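KLLA0F12672p (Kluyveromyces lactis, PDB 4M3O) probably dephosphorylates the C-terminal domain of the largest RNA polymerase II subunit in transcription regulation, the chain being its zinc-binding N-terminal domain. Local coordinates at residues E7-E10 with V11-P15; C119-F122 with Y123-L127. All blocks are in the same frame, centred on the assembly; numbering follows the deposited sequence.

Contact 1 of 2, residues E7-E10 with V11-P15; sequences EIKE and VVLKP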
ATOM      1  N   GLU A   7      -4.858 -13.587  -0.313  1.00 51.07           N
ATOM      2  CA  GLU A   7      -5.130 -13.136   1.056  1.00 56.06           C
ATOM      3  C   GLU A   7      -5.981 -11.856   1.156  1.00 49.62           C
ATOM      4  O   GLU A   7      -6.935 -11.770   1.930  1.00 44.26           O
ATOM      5  CB  GLU A   7      -3.780 -12.867   1.698  1.00 59.68           C
ATOM      6  CG  GLU A   7      -3.587 -13.490   3.046  1.00 67.27           C
ATOM      7  CD  GLU A   7      -3.417 -12.467   4.107  1.00 69.15           C
ATOM      8  OE1 GLU A   7      -4.386 -11.729   4.375  1.00 89.08           O
ATOM      9  OE2 GLU A   7      -2.312 -12.391   4.654  1.00 74.84           O
ATOM     10  N   ILE A   8      -5.605 -10.839   0.389  1.00 45.69           N
ATOM     11  CA  ILE A   8      -6.388  -9.584   0.347  1.00 41.83           C
ATOM     12  C   ILE A   8      -7.844  -9.872  -0.014  1.00 41.99           C
ATOM     13  O   ILE A   8      -8.758  -9.385   0.648  1.00 42.83           O
ATOM     14  CB  ILE A   8      -5.760  -8.577  -0.614  1.00 44.02           C
ATOM     15  CG1 ILE A   8      -4.413  -8.105  -0.015  1.00 43.28           C
ATOM     16  CG2 ILE A   8      -6.687  -7.362  -0.851  1.00 43.86           C
ATOM     17  CD1 ILE A   8      -3.477  -7.572  -1.057  1.00 43.16           C
ATOM     18  N   LYS A   9      -8.064 -10.728  -0.997  1.00 44.53           N
ATOM     19  CA  LYS A   9      -9.424 -11.045  -1.460  1.00 44.69           C
ATOM     20  C   LYS A   9     -10.177 -11.710  -0.345  1.00 49.62           C
ATOM     21  O   LYS A   9     -11.325 -11.399  -0.088  1.00 47.57           O
ATOM     22  CB  LYS A   9      -9.363 -11.938  -2.678  1.00 45.55           C
ATOM     23  CG  LYS A   9      -8.963 -11.171  -3.925  1.00 49.19           C
ATOM     24  CD  LYS A   9      -8.829 -12.085  -5.137  1.00 56.10           C
ATOM     25  CE  LYS A   9      -8.484 -11.288  -6.389  1.00 60.18           C
ATOM     26  NZ  LYS A   9      -8.634 -12.140  -7.602  1.00 63.63           N
ATOM     27  N   GLU A  10      -9.498 -12.586   0.367  1.00 53.04           N
ATOM     28  CA  GLU A  10     -10.125 -13.300   1.458  1.00 60.19           C
ATOM     29  C   GLU A  10     -10.385 -12.463   2.711  1.00 56.01           C
ATOM     30  O   GLU A  10     -11.452 -12.589   3.329  1.00 47.49           O
ATOM     31  CB  GLU A  10      -9.278 -14.533   1.819  1.00 69.28           C
ATOM     32  CG  GLU A  10      -9.703 -15.789   1.104  1.00 75.63           C
ATOM     33  CD  GLU A  10     -11.105 -16.173   1.484  1.00 74.51           C
ATOM     34  OE1 GLU A  10     -11.377 -16.315   2.695  1.00 75.43           O
ATOM     35  OE2 GLU A  10     -11.929 -16.300   0.564  1.00 85.82           O
ATOM     36  N   VAL A  11      -9.419 -11.647   3.122  1.00 51.46           N
ATOM     37  CA  VAL A  11      -9.531 -10.913   4.425  1.00 56.91           C
ATOM     38  C   VAL A  11     -10.011  -9.469   4.266  1.00 48.64           C
ATOM     39  O   VAL A  11     -10.291  -8.801   5.270  1.00 57.41           O
ATOM     40  CB  VAL A  11      -8.175 -10.891   5.212  1.00 60.50           C
ATOM     41  CG1 VAL A  11      -8.226 -10.018   6.473  1.00 69.12           C
ATOM     42  CG2 VAL A  11      -7.787 -12.281   5.627  1.00 64.10           C
ATOM     43  N   VAL A  12     -10.060  -8.948   3.041  1.00 43.10           N
ATOM     44  CA  VAL A  12     -10.508  -7.583   2.835  1.00 41.81           C
ATOM     45  C   VAL A  12     -11.746  -7.541   1.952  1.00 41.09           C
ATOM     46  O   VAL A  12     -12.741  -6.910   2.280  1.00 42.14           O
ATOM     47  CB  VAL A  12      -9.390  -6.704   2.220  1.00 47.11           C
ATOM     48  CG1 VAL A  12      -9.902  -5.289   1.977  1.00 47.15           C
ATOM     49  CG2 VAL A  12      -8.166  -6.655   3.132  1.00 46.61           C
ATOM     50  N   LEU A  13     -11.678  -8.166   0.798  1.00 38.16           N
ATOM     51  CA  LEU A  13     -12.752  -7.969  -0.171  1.00 43.21           C
ATOM     52  C   LEU A  13     -13.925  -8.964  -0.111  1.00 47.65           C
ATOM     53  O   LEU A  13     -14.963  -8.739  -0.774  1.00 43.32           O
ATOM     54  CB  LEU A  13     -12.165  -8.019  -1.558  1.00 39.82           C
ATOM     55  CG  LEU A  13     -11.231  -6.852  -1.938  1.00 41.67           C
ATOM     56  CD1 LEU A  13     -10.634  -7.193  -3.285  1.00 44.07           C
ATOM     57  CD2 LEU A  13     -11.940  -5.494  -2.032  1.00 42.48           C
ATOM     58  N   LYS A  14     -13.757 -10.052   0.658  1.00 46.52           N
ATOM     59  CA  LYS A  14     -14.679 -11.198   0.578  1.00 50.59           C
ATOM     60  C   LYS A  14     -16.164 -10.752   0.702  1.00 47.16           C
ATOM     61  O   LYS A  14     -16.990 -11.103  -0.124  1.00 51.10           O
ATOM     62  CB  LYS A  14     -14.245 -12.264   1.578  1.00 53.66           C
ATOM     63  CG  LYS A  14     -15.238 -13.370   1.866  1.00 66.62           C
ATOM     64  CD  LYS A  14     -14.614 -14.383   2.811  1.00 70.17           C
ATOM     65  CE  LYS A  14     -15.491 -15.614   2.914  1.00 82.11           C
ATOM     66  NZ  LYS A  14     -14.665 -16.840   3.093  1.00 89.35           N
ATOM     67  N   PRO A  15     -16.489  -9.879   1.648  1.00 50.49           N
ATOM     68  CA  PRO A  15     -17.907  -9.530   1.797  1.00 47.39           C
ATOM     69  C   PRO A  15     -18.551  -8.889   0.605  1.00 46.33           C
ATOM     70  O   PRO A  15     -19.780  -8.808   0.562  1.00 46.99           O
ATOM     71  CB  PRO A  15     -17.905  -8.474   2.896  1.00 50.28           C
ATOM     72  CG  PRO A  15     -16.685  -8.760   3.688  1.00 55.87           C
ATOM     73  CD  PRO A  15     -15.656  -9.240   2.675  1.00 53.05           C
TER
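Lys14 reaches back over the last turn of helix 5-13 to Glu10, an i to i+4 salt bridge at a point where the alpha-helical pattern widens into a pi-type turn and then a 3-10 segment. The lysine can be followed atom by atom. Its CB sits 3.3 Å from Glu10 O and almost as near Lys9 O; CG stays at the margin of Glu10 O, and Lys14 CD returns to that oxygen while lying 3.8 Å from Glu10 OE1. With CG anti to the backbone N (chi1 167°) the chain runs out extended as far as CE, which comes only distantly to Glu10 OE1 (4.2 Å), then bends at the last torsion and sets NZ 3.4 Å from Glu10 OE1. The result is a weak salt bridge between exposed residues, with which solvent can probably compete. Glu10 meets it from a chain bent at chi2.

On the buried side Ile8 and Val12 lie side by side, Ile8 CG2 4.1 Å from Val12 CB, and pack on helix 24-40, Ile8 on Leu37 and Val12 on Ile30. Glu7 runs alongside Val11, while its OE2 forms a salt bridge with Lys41. The widening of the helix is written in one carbonyl: Ile8 O accepts Val12 N at 2.8 Å and also Leu13 N at 3.2 Å, with the two donors tilted 23° and 17° from its carbonyl plane.

Contact 2 of 2, residues C119-F122 with Y123-L127; sequences CSQF and YQFQL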
ATOM      1  N   CYS A 119      12.246   3.741  -4.717  1.00 27.29           N
ATOM      2  CA  CYS A 119      11.262   2.760  -5.156  1.00 30.29           C
ATOM      3  C   CYS A 119       9.859   3.176  -4.719  1.00 30.68           C
ATOM      4  O   CYS A 119       8.869   3.006  -5.447  1.00 28.70           O
ATOM      5  CB  CYS A 119      11.595   1.370  -4.600  1.00 31.14           C
ATOM      6  SG  CYS A 119      13.105   0.613  -5.202  1.00 39.87           S
ATOM      7  N   SER A 120       9.804   3.722  -3.502  1.00 31.17           N
ATOM      8  CA  SER A 120       8.593   4.219  -2.902  1.00 30.43           C
ATOM      9  C   SER A 120       7.994   5.426  -3.610  1.00 26.78           C
ATOM     10  O   SER A 120       6.783   5.438  -3.935  1.00 26.09           O
ATOM     11  CB  SER A 120       8.802   4.523  -1.380  1.00 29.74           C
ATOM     12  OG  SER A 120       7.513   4.838  -0.833  1.00 30.50           O
ATOM     13  N   GLN A 121       8.810   6.418  -3.882  1.00 28.13           N
ATOM     14  CA  GLN A 121       8.433   7.546  -4.738  1.00 31.46           C
ATOM     15  C   GLN A 121       7.967   7.122  -6.175  1.00 33.70           C
ATOM     16  O   GLN A 121       6.943   7.587  -6.689  1.00 33.91           O
ATOM     17  CB  GLN A 121       9.701   8.380  -5.005  1.00 32.99           C
ATOM     18  CG  GLN A 121      10.161   9.172  -3.813  1.00 36.75           C
ATOM     19  CD  GLN A 121      11.275  10.133  -4.225  1.00 40.16           C
ATOM     20  OE1 GLN A 121      12.288   9.730  -4.795  1.00 32.99           O
ATOM     21  NE2 GLN A 121      11.043  11.405  -4.021  1.00 40.16           N
ATOM     22  N   PHE A 122       8.730   6.208  -6.767  1.00 30.40           N
ATOM     23  CA  PHE A 122       8.447   5.689  -8.095  1.00 32.38           C
ATOM     24  C   PHE A 122       7.049   5.086  -8.117  1.00 33.25           C
ATOM     25  O   PHE A 122       6.234   5.370  -9.026  1.00 27.46           O
ATOM     26  CB  PHE A 122       9.511   4.659  -8.469  1.00 32.46           C
ATOM     27  CG  PHE A 122       9.444   4.154  -9.895  1.00 32.97           C
ATOM     28  CD1 PHE A 122       8.706   3.027 -10.220  1.00 35.21           C
ATOM     29  CD2 PHE A 122      10.170   4.776 -10.938  1.00 39.75           C
ATOM     30  CE1 PHE A 122       8.693   2.523 -11.534  1.00 32.75           C
ATOM     31  CE2 PHE A 122      10.111   4.294 -12.267  1.00 37.51           C
ATOM     32  CZ  PHE A 122       9.379   3.154 -12.540  1.00 35.41           C
ATOM     33  N   TYR A 123       6.751   4.285  -7.098  1.00 32.12           N
ATOM     34  CA  TYR A 123       5.420   3.674  -6.996  1.00 29.64           C
ATOM     35  C   TYR A 123       4.344   4.738  -6.761  1.00 29.72           C
ATOM     36  O   TYR A 123       3.316   4.702  -7.394  1.00 30.59           O
ATOM     37  CB  TYR A 123       5.411   2.646  -5.884  1.00 31.35           C
ATOM     38  CG  TYR A 123       4.168   1.846  -5.687  1.00 30.82           C
ATOM     39  CD1 TYR A 123       3.841   0.806  -6.553  1.00 31.38           C
ATOM     40  CD2 TYR A 123       3.324   2.100  -4.607  1.00 34.57           C
ATOM     41  CE1 TYR A 123       2.690   0.068  -6.347  1.00 31.55           C
ATOM     42  CE2 TYR A 123       2.173   1.341  -4.371  1.00 36.98           C
ATOM     43  CZ  TYR A 123       1.860   0.321  -5.264  1.00 33.12           C
ATOM     44  OH  TYR A 123       0.743  -0.451  -5.019  1.00 30.14           O
ATOM     45  N   GLN A 124       4.581   5.667  -5.830  1.00 30.16           N
ATOM     46  CA  GLN A 124       3.583   6.667  -5.453  1.00 31.44           C
ATOM     47  C   GLN A 124       3.264   7.562  -6.595  1.00 31.67           C
ATOM     48  O   GLN A 124       2.088   7.892  -6.816  1.00 34.32           O
ATOM     49  CB  GLN A 124       4.040   7.504  -4.246  1.00 34.82           C
ATOM     50  CG  GLN A 124       2.956   8.468  -3.867  1.00 37.96           C
ATOM     51  CD  GLN A 124       3.377   9.481  -2.851  1.00 41.05           C
ATOM     52  OE1 GLN A 124       4.398  10.083  -3.004  1.00 39.66           O
ATOM     53  NE2 GLN A 124       2.535   9.723  -1.838  1.00 37.88           N
ATOM     54  N   PHE A 125       4.303   8.016  -7.310  1.00 30.93           N
ATOM     55  CA  PHE A 125       4.073   8.864  -8.489  1.00 35.50           C
ATOM     56  C   PHE A 125       3.058   8.264  -9.468  1.00 31.70           C
ATOM     57  O   PHE A 125       2.377   9.009 -10.165  1.00 35.15           O
ATOM     58  CB  PHE A 125       5.382   9.118  -9.253  1.00 35.52           C
ATOM     59  CG  PHE A 125       6.375   9.933  -8.501  1.00 41.32           C
ATOM     60  CD1 PHE A 125       5.983  10.876  -7.607  1.00 45.94           C
ATOM     61  CD2 PHE A 125       7.723   9.795  -8.767  1.00 44.57           C
ATOM     62  CE1 PHE A 125       6.915  11.644  -6.922  1.00 58.16           C
ATOM     63  CE2 PHE A 125       8.662  10.548  -8.113  1.00 45.01           C
ATOM     64  CZ  PHE A 125       8.263  11.495  -7.189  1.00 51.16           C
ATOM     65  N   GLN A 126       2.910   6.947  -9.502  1.00 29.98           N
ATOM     66  CA  GLN A 126       2.005   6.388 -10.478  1.00 32.09           C
ATOM     67  C   GLN A 126       0.598   6.180  -9.920  1.00 34.89           C
ATOM     68  O   GLN A 126      -0.270   5.773 -10.623  1.00 33.60           O
ATOM     69  CB  GLN A 126       2.517   5.032 -10.968  1.00 33.58           C
ATOM     70  CG  GLN A 126       3.882   5.115 -11.652  1.00 32.62           C
ATOM     71  CD  GLN A 126       4.443   3.721 -11.789  1.00 32.63           C
ATOM     72  OE1 GLN A 126       4.013   2.989 -12.624  1.00 32.85           O
ATOM     73  NE2 GLN A 126       5.394   3.346 -10.957  1.00 34.07           N
ATOM     74  N   LEU A 127       0.391   6.386  -8.636  1.00 33.32           N
ATOM     75  CA  LEU A 127      -0.924   6.103  -8.112  1.00 36.46           C
ATOM     76  C   LEU A 127      -1.860   7.281  -8.489  1.00 39.13           C
ATOM     77  O   LEU A 127      -1.414   8.403  -8.671  1.00 39.40           O
ATOM     78  CB  LEU A 127      -0.783   5.999  -6.628  1.00 30.59           C
ATOM     79  CG  LEU A 127      -0.585   4.764  -5.811  1.00 31.78           C
ATOM     80  CD1 LEU A 127      -0.380   3.462  -6.463  1.00 30.02           C
ATOM     81  CD2 LEU A 127       0.239   4.955  -4.525  1.00 29.06           C
TER
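Gln121 O takes the backbone N-H of Phe125 at 2.7 Å, a nearly straight bond (171°) in the last turns of helix 114-125, whose beginning carries the zinc ligand His116. The same oxygen lies over one face of the Phe125 ring, 3.0 Å above its plane and displaced toward the rim. Phe125 gets there because its CG is anti to the carbonyl carbon (chi1 -66°), which folds the ring back along the helix until CE2 stands 3.9 Å from Gln121 CB.

One residue further, Gln126 turns its amide back onto the preceding turn. NE2 donates to Phe122 O at 2.9 Å with the acceptor in the amide plane, although the donor stands above the carbonyl plane. That nitrogen also comes 3.4 Å from Phe122 CD1, the ring and amide planes being 77° apart, and it donates to Gln150 O as well. Replacing Gln126 by a leucine would remove both amide bonds and would probably leave Phe122 O and the Gln150 carbonyl without this shared donor.

On another side of the helix, Ser120 OG bonds to the hydroxyls of Tyr61 and Tyr111, and Gln124 NE2 donates to Lys58 O. As the regular backbone pattern runs out, then, a side-chain amide supplies the N-H for Phe122 O and ties this turn to the segment around Gln150.

Contacts 1 and 2 illustrate how local contacts three to five residues apart shape the closing part of a helix. They come in series along the chain, near its beginning on helix 5-13 and later on helix 114-125, and lie on opposite sides of the chain's centre. Their own centres are about 24 Å apart and their nearest atoms about 9 Å, without touching. Helix 46-52 is their common neighbour, meeting contact 1 through Tyr51 and Ile52 and contact 2 through Met49 O, to which Tyr123 bonds; helix 24-40 packs against contact 1 and helix 58-70 against contact 2. Contact 2 shares its helix with the zinc ligand His116; contact 1 lies away from the metal site.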